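Uncharacterized protein (Thermus thermophilus, PDB 2DBS) is of unknown function, a small plasmid-encoded alpha/beta protein of the DUF5647 family whose two copies join their beta-sheets across a subunit interface. Local coordinates at residues E27-Y32 against P62-L67; D12-Q17 against G71-L76. One frame throughout, in Å; residues are numbered along the deposited sequence.

Contact 1: E27-Y32 against P62-L67; sequences ELPPTY and PSVYAL
Val-64 reaches from the start of strand 63-69 into the curl of the loop 27-32, and it shares that side of the contact about equally with Pro-62. CB stands 4.0 Å from CD2 of Leu-28 and equally near CD2 of Tyr-32. From there the branches part. CG1, anti to the backbone N (chi1 171°), meets CD2 of Leu-28 at 3.4 Å, a tight contact for two methyls, with the two side chains crossing at about a right angle. CG2 shares that Leu-28 methyl and turns to Tyr-32, lying 3.5 Å from its CB and touching CG and CD2 of the ring, with Pro-29 CD 3.9 Å away. Leu-28 CD2 in turn sits over the centre of one face of the Tyr-32 ring, 4.1 Å above the plane, so a single methyl packs against both valine and tyrosine. At the other end of the contact Pro-62 sets CD 3.5 Å from Thr-31 O, and its own O lies 3.1 Å from Tyr-32 CA. No hydrogen bond links the two segments; Thr-31 OG1 bonds instead to the backbone O of Gly-60. Just past Tyr-32, Arg-33 takes up backbone bonds with Pro-62 and Val-64, where strands 33-38 and 63-69 begin to run parallel. The loop thus packs over the start of strand 63-69, with Leu-28 also touching Leu-19 of helix 8-20.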
ATOM      1  N   GLU B  27      -2.236  -4.824 -16.661  1.00 48.79           N
ATOM      2  CA  GLU B  27      -1.394  -5.338 -15.587  1.00 49.62           C
ATOM      3  C   GLU B  27      -2.115  -5.877 -14.343  1.00 49.26           C
ATOM      4  O   GLU B  27      -1.481  -6.390 -13.414  1.00 49.15           O
ATOM      5  CB  GLU B  27      -0.353  -4.278 -15.209  1.00 51.31           C
ATOM      6  CG  GLU B  27       0.779  -4.189 -16.232  1.00 51.47           C
ATOM      7  CD  GLU B  27       1.828  -3.154 -15.878  1.00 53.33           C
ATOM      8  OE1 GLU B  27       1.534  -1.937 -15.974  1.00 52.97           O
ATOM      9  OE2 GLU B  27       2.950  -3.562 -15.499  1.00 52.92           O
ATOM     10  N   LEU B  28      -3.440  -5.782 -14.342  1.00 47.75           N
ATOM     11  CA  LEU B  28      -4.242  -6.278 -13.231  1.00 46.55           C
ATOM     12  C   LEU B  28      -4.557  -7.743 -13.456  1.00 46.10           C
ATOM     13  O   LEU B  28      -4.658  -8.185 -14.597  1.00 45.76           O
ATOM     14  CB  LEU B  28      -5.571  -5.520 -13.144  1.00 46.05           C
ATOM     15  CG  LEU B  28      -5.681  -4.287 -12.252  1.00 44.80           C
ATOM     16  CD1 LEU B  28      -7.078  -3.713 -12.347  1.00 42.59           C
ATOM     17  CD2 LEU B  28      -5.364  -4.676 -10.821  1.00 44.97           C
ATOM     18  N   PRO B  29      -4.721  -8.515 -12.367  1.00 46.72           N
ATOM     19  CA  PRO B  29      -5.042  -9.955 -12.429  1.00 46.10           C
ATOM     20  C   PRO B  29      -6.511 -10.156 -12.876  1.00 45.60           C
ATOM     21  O   PRO B  29      -7.354  -9.272 -12.670  1.00 44.26           O
ATOM     22  CB  PRO B  29      -4.820 -10.432 -10.990  1.00 45.67           C
ATOM     23  CG  PRO B  29      -3.918  -9.378 -10.387  1.00 47.25           C
ATOM     24  CD  PRO B  29      -4.434  -8.102 -10.982  1.00 46.53           C
ATOM     25  N   PRO B  30      -6.841 -11.329 -13.464  1.00 45.76           N
ATOM     26  CA  PRO B  30      -8.224 -11.562 -13.909  1.00 44.47           C
ATOM     27  C   PRO B  30      -9.158 -11.414 -12.722  1.00 43.40           C
ATOM     28  O   PRO B  30     -10.185 -10.750 -12.806  1.00 43.08           O
ATOM     29  CB  PRO B  30      -8.185 -12.994 -14.410  1.00 45.19           C
ATOM     30  CG  PRO B  30      -7.266 -13.642 -13.418  1.00 45.95           C
ATOM     31  CD  PRO B  30      -6.125 -12.616 -13.338  1.00 46.79           C
ATOM     32  N   THR B  31      -8.779 -12.047 -11.616  1.00 41.78           N
ATOM     33  CA  THR B  31      -9.554 -11.999 -10.386  1.00 40.24           C
ATOM     34  C   THR B  31      -8.681 -11.368  -9.298  1.00 39.38           C
ATOM     35  O   THR B  31      -7.518 -11.734  -9.150  1.00 39.57           O
ATOM     36  CB  THR B  31     -10.002 -13.433  -9.954  1.00 38.98           C
ATOM     37  OG1 THR B  31      -8.852 -14.254  -9.741  1.00 39.81           O
ATOM     38  CG2 THR B  31     -10.842 -14.079 -11.031  1.00 36.87           C
ATOM     39  N   TYR B  32      -9.238 -10.408  -8.561  1.00 38.69           N
ATOM     40  CA  TYR B  32      -8.523  -9.727  -7.468  1.00 37.82           C
ATOM     41  C   TYR B  32      -9.476  -8.940  -6.558  1.00 37.40           C
ATOM     42  O   TYR B  32     -10.648  -8.709  -6.890  1.00 36.27           O
ATOM     43  CB  TYR B  32      -7.467  -8.751  -8.015  1.00 37.02           C
ATOM     44  CG  TYR B  32      -8.085  -7.645  -8.831  1.00 35.86           C
ATOM     45  CD1 TYR B  32      -8.199  -7.762 -10.217  1.00 34.74           C
ATOM     46  CD2 TYR B  32      -8.671  -6.540  -8.210  1.00 34.34           C
ATOM     47  CE1 TYR B  32      -8.894  -6.809 -10.967  1.00 34.37           C
ATOM     48  CE2 TYR B  32      -9.369  -5.584  -8.948  1.00 33.94           C
ATOM     49  CZ  TYR B  32      -9.480  -5.725 -10.329  1.00 33.51           C
ATOM     50  OH  TYR B  32     -10.192  -4.805 -11.077  1.00 33.09           O
ATOM     51  N   PRO B  62      -6.281 -12.356  -5.228  1.00 42.04           N
ATOM     52  CA  PRO B  62      -5.162 -11.599  -4.661  1.00 40.97           C
ATOM     53  C   PRO B  62      -5.483 -10.127  -4.521  1.00 40.26           C
ATOM     54  O   PRO B  62      -6.365  -9.609  -5.208  1.00 40.65           O
ATOM     55  CB  PRO B  62      -4.027 -11.861  -5.646  1.00 41.48           C
ATOM     56  CG  PRO B  62      -4.730 -12.248  -6.908  1.00 42.64           C
ATOM     57  CD  PRO B  62      -5.844 -13.107  -6.414  1.00 41.91           C
ATOM     58  N   SER B  63      -4.763  -9.459  -3.626  1.00 39.17           N
ATOM     59  CA  SER B  63      -4.981  -8.038  -3.371  1.00 37.97           C
ATOM     60  C   SER B  63      -4.290  -7.101  -4.363  1.00 35.57           C
ATOM     61  O   SER B  63      -3.193  -7.374  -4.878  1.00 34.81           O
ATOM     62  CB  SER B  63      -4.526  -7.672  -1.949  1.00 38.66           C
ATOM     63  OG  SER B  63      -5.144  -8.490  -0.969  1.00 42.14           O
ATOM     64  N   VAL B  64      -4.972  -5.997  -4.628  1.00 33.08           N
ATOM     65  CA  VAL B  64      -4.471  -4.962  -5.504  1.00 31.82           C
ATOM     66  C   VAL B  64      -4.638  -3.674  -4.713  1.00 30.76           C
ATOM     67  O   VAL B  64      -5.748  -3.309  -4.352  1.00 31.16           O
ATOM     68  CB  VAL B  64      -5.277  -4.885  -6.824  1.00 31.16           C
ATOM     69  CG1 VAL B  64      -4.857  -3.637  -7.629  1.00 29.66           C
ATOM     70  CG2 VAL B  64      -5.059  -6.170  -7.644  1.00 28.88           C
ATOM     71  N   TYR B  65      -3.523  -3.014  -4.416  1.00 29.74           N
ATOM     72  CA  TYR B  65      -3.549  -1.772  -3.674  1.00 28.80           C
ATOM     73  C   TYR B  65      -3.465  -0.604  -4.626  1.00 28.08           C
ATOM     74  O   TYR B  65      -2.571  -0.556  -5.444  1.00 26.94           O
ATOM     75  CB  TYR B  65      -2.366  -1.709  -2.702  1.00 30.72           C
ATOM     76  CG  TYR B  65      -2.651  -2.362  -1.378  1.00 32.28           C
ATOM     77  CD1 TYR B  65      -2.636  -3.748  -1.247  1.00 33.39           C
ATOM     78  CD2 TYR B  65      -3.043  -1.593  -0.277  1.00 31.66           C
ATOM     79  CE1 TYR B  65      -3.020  -4.356  -0.052  1.00 35.19           C
ATOM     80  CE2 TYR B  65      -3.424  -2.182   0.907  1.00 32.22           C
ATOM     81  CZ  TYR B  65      -3.417  -3.560   1.015  1.00 33.92           C
ATOM     82  OH  TYR B  65      -3.834  -4.146   2.178  1.00 34.49           O
ATOM     83  N   ALA B  66      -4.394   0.337  -4.507  1.00 27.28           N
ATOM     84  CA  ALA B  66      -4.408   1.514  -5.343  1.00 25.39           C
ATOM     85  C   ALA B  66      -4.158   2.689  -4.426  1.00 25.69           C
ATOM     86  O   ALA B  66      -5.045   3.093  -3.681  1.00 26.28           O
ATOM     87  CB  ALA B  66      -5.750   1.647  -6.011  1.00 27.00           C
ATOM     88  N   LEU B  67      -2.940   3.225  -4.463  1.00 25.32           N
ATOM     89  CA  LEU B  67      -2.568   4.368  -3.617  1.00 24.88           C
ATOM     90  C   LEU B  67      -3.041   5.666  -4.253  1.00 24.84           C
ATOM     91  O   LEU B  67      -2.630   6.012  -5.354  1.00 22.80           O
ATOM     92  CB  LEU B  67      -1.059   4.416  -3.392  1.00 23.37           C
ATOM     93  CG  LEU B  67      -0.438   3.221  -2.657  1.00 25.03           C
ATOM     94  CD1 LEU B  67       1.084   3.345  -2.628  1.00 24.26           C
ATOM     95  CD2 LEU B  67      -0.989   3.145  -1.246  1.00 23.58           C
TER

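Contact 2: D12-Q17 against G71-L76; sequences DGVLMQ and GRPIRL
Leu-15 and Pro-73 pack helix 8-20 against strand 72-79, an alpha/beta packing in which the helix lies across one face of a mixed sheet. The short axes approach to 7.8 Å at 61° between their N-to-C directions, and the contact is chiefly apolar, with no hydrogen bond across it. Its dense part is around Leu-15. Chi1 of -180° puts CG anti to the backbone N, and chi2 of 70° then brings CD1 to CB of Pro-73 at 3.9 Å and to a methyl of Leu-76. All three residues are buried, and Leu-15 also packs on Leu-34, Leu-36 and Phe-68 of the other two strands. One residue earlier on the helix, toward the turn that leads into the strand, the packing thins. Val-14 offers CG1 to CD of Pro-73 at 4.0 Å and to the carbonyl O of Gly-71, while the guanidinium end of the exposed Arg-72 leads off from residues 12-17 and bonds through NH2 to the backbone O of Gln-70. Beyond Pro-73 the strand carries a classic beta bulge, Ile-74 and Arg-75 both facing Leu-67. Leu-76 then points back to the helix, placing its CD2 3.8 Å from Leu-15 CD1.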
ATOM      1  N   ASP B  12     -13.284   4.549  -6.543  1.00 46.67           N
ATOM      2  CA  ASP B  12     -13.141   3.326  -7.308  1.00 46.11           C
ATOM      3  C   ASP B  12     -13.526   3.668  -8.725  1.00 45.63           C
ATOM      4  O   ASP B  12     -13.008   3.093  -9.682  1.00 45.66           O
ATOM      5  CB  ASP B  12     -14.056   2.240  -6.773  1.00 49.13           C
ATOM      6  CG  ASP B  12     -13.622   0.862  -7.217  1.00 52.94           C
ATOM      7  OD1 ASP B  12     -13.401   0.668  -8.438  1.00 54.97           O
ATOM      8  OD2 ASP B  12     -13.495  -0.025  -6.344  1.00 55.52           O
ATOM      9  N   GLY B  13     -14.441   4.623  -8.849  1.00 44.44           N
ATOM     10  CA  GLY B  13     -14.871   5.053 -10.158  1.00 42.94           C
ATOM     11  C   GLY B  13     -13.687   5.667 -10.865  1.00 41.31           C
ATOM     12  O   GLY B  13     -13.351   5.254 -11.977  1.00 42.05           O
ATOM     13  N   VAL B  14     -13.045   6.636 -10.210  1.00 39.93           N
ATOM     14  CA  VAL B  14     -11.889   7.327 -10.788  1.00 36.78           C
ATOM     15  C   VAL B  14     -10.799   6.341 -11.168  1.00 35.71           C
ATOM     16  O   VAL B  14     -10.071   6.557 -12.139  1.00 33.82           O
ATOM     17  CB  VAL B  14     -11.300   8.357  -9.813  1.00 35.98           C
ATOM     18  CG1 VAL B  14     -10.203   9.163 -10.521  1.00 37.42           C
ATOM     19  CG2 VAL B  14     -12.401   9.261  -9.291  1.00 33.04           C
ATOM     20  N   LEU B  15     -10.700   5.258 -10.400  1.00 35.85           N
ATOM     21  CA  LEU B  15      -9.704   4.222 -10.655  1.00 35.91           C
ATOM     22  C   LEU B  15      -9.971   3.502 -11.968  1.00 36.60           C
ATOM     23  O   LEU B  15      -9.058   3.308 -12.761  1.00 35.20           O
ATOM     24  CB  LEU B  15      -9.681   3.209  -9.511  1.00 35.03           C
ATOM     25  CG  LEU B  15      -8.675   2.071  -9.656  1.00 35.77           C
ATOM     26  CD1 LEU B  15      -7.237   2.561  -9.516  1.00 36.03           C
ATOM     27  CD2 LEU B  15      -8.962   1.059  -8.590  1.00 37.36           C
HETATM   28  N   MSE B  16     -11.218   3.111 -12.211  1.00 39.43           N
HETATM   29  CA  MSE B  16     -11.523   2.414 -13.457  1.00 41.84           C
HETATM   30  C   MSE B  16     -11.370   3.280 -14.710  1.00 41.01           C
HETATM   31  O   MSE B  16     -11.038   2.760 -15.776  1.00 40.06           O
HETATM   32  CB  MSE B  16     -12.922   1.776 -13.427  1.00 46.60           C
HETATM   33  CG  MSE B  16     -13.173   0.809 -14.621  1.00 51.48           C
HETATM   34 SE   MSE B  16     -11.766  -0.615 -14.978  1.00 59.53          SE
HETATM   35  CE  MSE B  16     -10.936  -0.697 -13.212  1.00 57.18           C
ATOM     36  N   GLN B  17     -11.605   4.584 -14.594  1.00 39.93           N
ATOM     37  CA  GLN B  17     -11.426   5.469 -15.745  1.00 40.48           C
ATOM     38  C   GLN B  17      -9.975   5.356 -16.204  1.00 39.32           C
ATOM     39  O   GLN B  17      -9.689   5.337 -17.403  1.00 39.47           O
ATOM     40  CB  GLN B  17     -11.770   6.911 -15.368  1.00 41.56           C
ATOM     41  CG  GLN B  17     -13.233   7.054 -14.976  1.00 44.69           C
ATOM     42  CD  GLN B  17     -13.646   8.483 -14.735  1.00 46.60           C
ATOM     43  OE1 GLN B  17     -13.395   9.346 -15.574  1.00 49.85           O
ATOM     44  NE2 GLN B  17     -14.298   8.744 -13.597  1.00 45.33           N
ATOM     45  N   GLY B  71      -7.504  12.637  -4.489  1.00 33.65           N
ATOM     46  CA  GLY B  71      -8.597  12.045  -5.225  1.00 31.38           C
ATOM     47  C   GLY B  71      -8.295  11.319  -6.507  1.00 30.57           C
ATOM     48  O   GLY B  71      -9.207  11.072  -7.290  1.00 29.66           O
ATOM     49  N   ARG B  72      -7.038  10.974  -6.749  1.00 29.82           N
ATOM     50  CA  ARG B  72      -6.721  10.242  -7.967  1.00 29.50           C
ATOM     51  C   ARG B  72      -5.666   9.175  -7.695  1.00 28.30           C
ATOM     52  O   ARG B  72      -4.909   9.274  -6.730  1.00 29.80           O
ATOM     53  CB  ARG B  72      -6.304  11.225  -9.089  1.00 29.95           C
ATOM     54  CG  ARG B  72      -4.818  11.474  -9.325  1.00 32.26           C
ATOM     55  CD  ARG B  72      -4.158  12.331  -8.234  1.00 34.95           C
ATOM     56  NE  ARG B  72      -4.859  13.588  -7.968  1.00 35.82           N
ATOM     57  CZ  ARG B  72      -5.092  14.543  -8.869  1.00 35.38           C
ATOM     58  NH1 ARG B  72      -4.676  14.406 -10.124  1.00 34.01           N
ATOM     59  NH2 ARG B  72      -5.758  15.636  -8.505  1.00 34.08           N
ATOM     60  N   PRO B  73      -5.649   8.102  -8.496  1.00 26.92           N
ATOM     61  CA  PRO B  73      -4.648   7.056  -8.271  1.00 26.63           C
ATOM     62  C   PRO B  73      -3.264   7.519  -8.682  1.00 26.23           C
ATOM     63  O   PRO B  73      -3.099   8.172  -9.710  1.00 24.62           O
ATOM     64  CB  PRO B  73      -5.154   5.890  -9.125  1.00 27.08           C
ATOM     65  CG  PRO B  73      -5.951   6.574 -10.200  1.00 27.15           C
ATOM     66  CD  PRO B  73      -6.682   7.648  -9.442  1.00 27.57           C
ATOM     67  N   ILE B  74      -2.278   7.187  -7.854  1.00 26.67           N
ATOM     68  CA  ILE B  74      -0.886   7.553  -8.105  1.00 27.00           C
ATOM     69  C   ILE B  74      -0.028   6.289  -8.352  1.00 27.36           C
ATOM     70  O   ILE B  74       0.947   6.330  -9.095  1.00 27.22           O
ATOM     71  CB  ILE B  74      -0.328   8.406  -6.921  1.00 25.74           C
ATOM     72  CG1 ILE B  74      -1.140   9.690  -6.801  1.00 25.35           C
ATOM     73  CG2 ILE B  74       1.107   8.776  -7.155  1.00 23.69           C
ATOM     74  CD1 ILE B  74      -1.131  10.520  -8.065  1.00 27.17           C
ATOM     75  N   ARG B  75      -0.406   5.165  -7.758  1.00 27.02           N
ATOM     76  CA  ARG B  75       0.340   3.938  -7.971  1.00 26.15           C
ATOM     77  C   ARG B  75      -0.450   2.697  -7.571  1.00 24.59           C
ATOM     78  O   ARG B  75      -1.299   2.758  -6.690  1.00 23.09           O
ATOM     79  CB  ARG B  75       1.665   3.990  -7.203  1.00 27.90           C
ATOM     80  CG  ARG B  75       2.422   2.678  -7.200  1.00 28.02           C
ATOM     81  CD  ARG B  75       3.714   2.795  -6.432  1.00 30.89           C
ATOM     82  NE  ARG B  75       4.760   3.440  -7.210  1.00 32.65           N
ATOM     83  CZ  ARG B  75       5.927   3.834  -6.709  1.00 33.63           C
ATOM     84  NH1 ARG B  75       6.194   3.651  -5.426  1.00 31.46           N
ATOM     85  NH2 ARG B  75       6.828   4.418  -7.494  1.00 34.89           N
ATOM     86  N   LEU B  76      -0.165   1.578  -8.236  1.00 24.50           N
ATOM     87  CA  LEU B  76      -0.819   0.306  -7.957  1.00 25.07           C
ATOM     88  C   LEU B  76       0.236  -0.731  -7.524  1.00 26.50           C
ATOM     89  O   LEU B  76       1.250  -0.897  -8.196  1.00 26.41           O
ATOM     90  CB  LEU B  76      -1.555  -0.206  -9.204  1.00 25.15           C
ATOM     91  CG  LEU B  76      -2.670   0.568  -9.927  1.00 24.76           C
ATOM     92  CD1 LEU B  76      -3.325  -0.380 -10.890  1.00 25.75           C
ATOM     93  CD2 LEU B  76      -3.736   1.077  -8.983  1.00 26.74           C
TER

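From the N terminus, helix 8-20 comes first and supplies one side of contact 2; the loop 27-32 follows with one side of contact 1. The chain then runs through strand 33-38 and helix 42-53 before strand 63-69 closes contact 1, and the next strand, 72-79, closes contact 2. The smaller loop therefore lies within the larger one. The two closing strands are antiparallel neighbours, joined where Leu-67 O meets Ile-74 N at 2.8 Å, a probable hydrogen bond, and where Ala-66 packs on Leu-76. Contact 1 ties the loop to the middle strand; contact 2 ties the helix to strand 72-79, an edge strand within this chain, where the sheet continues into the second subunit.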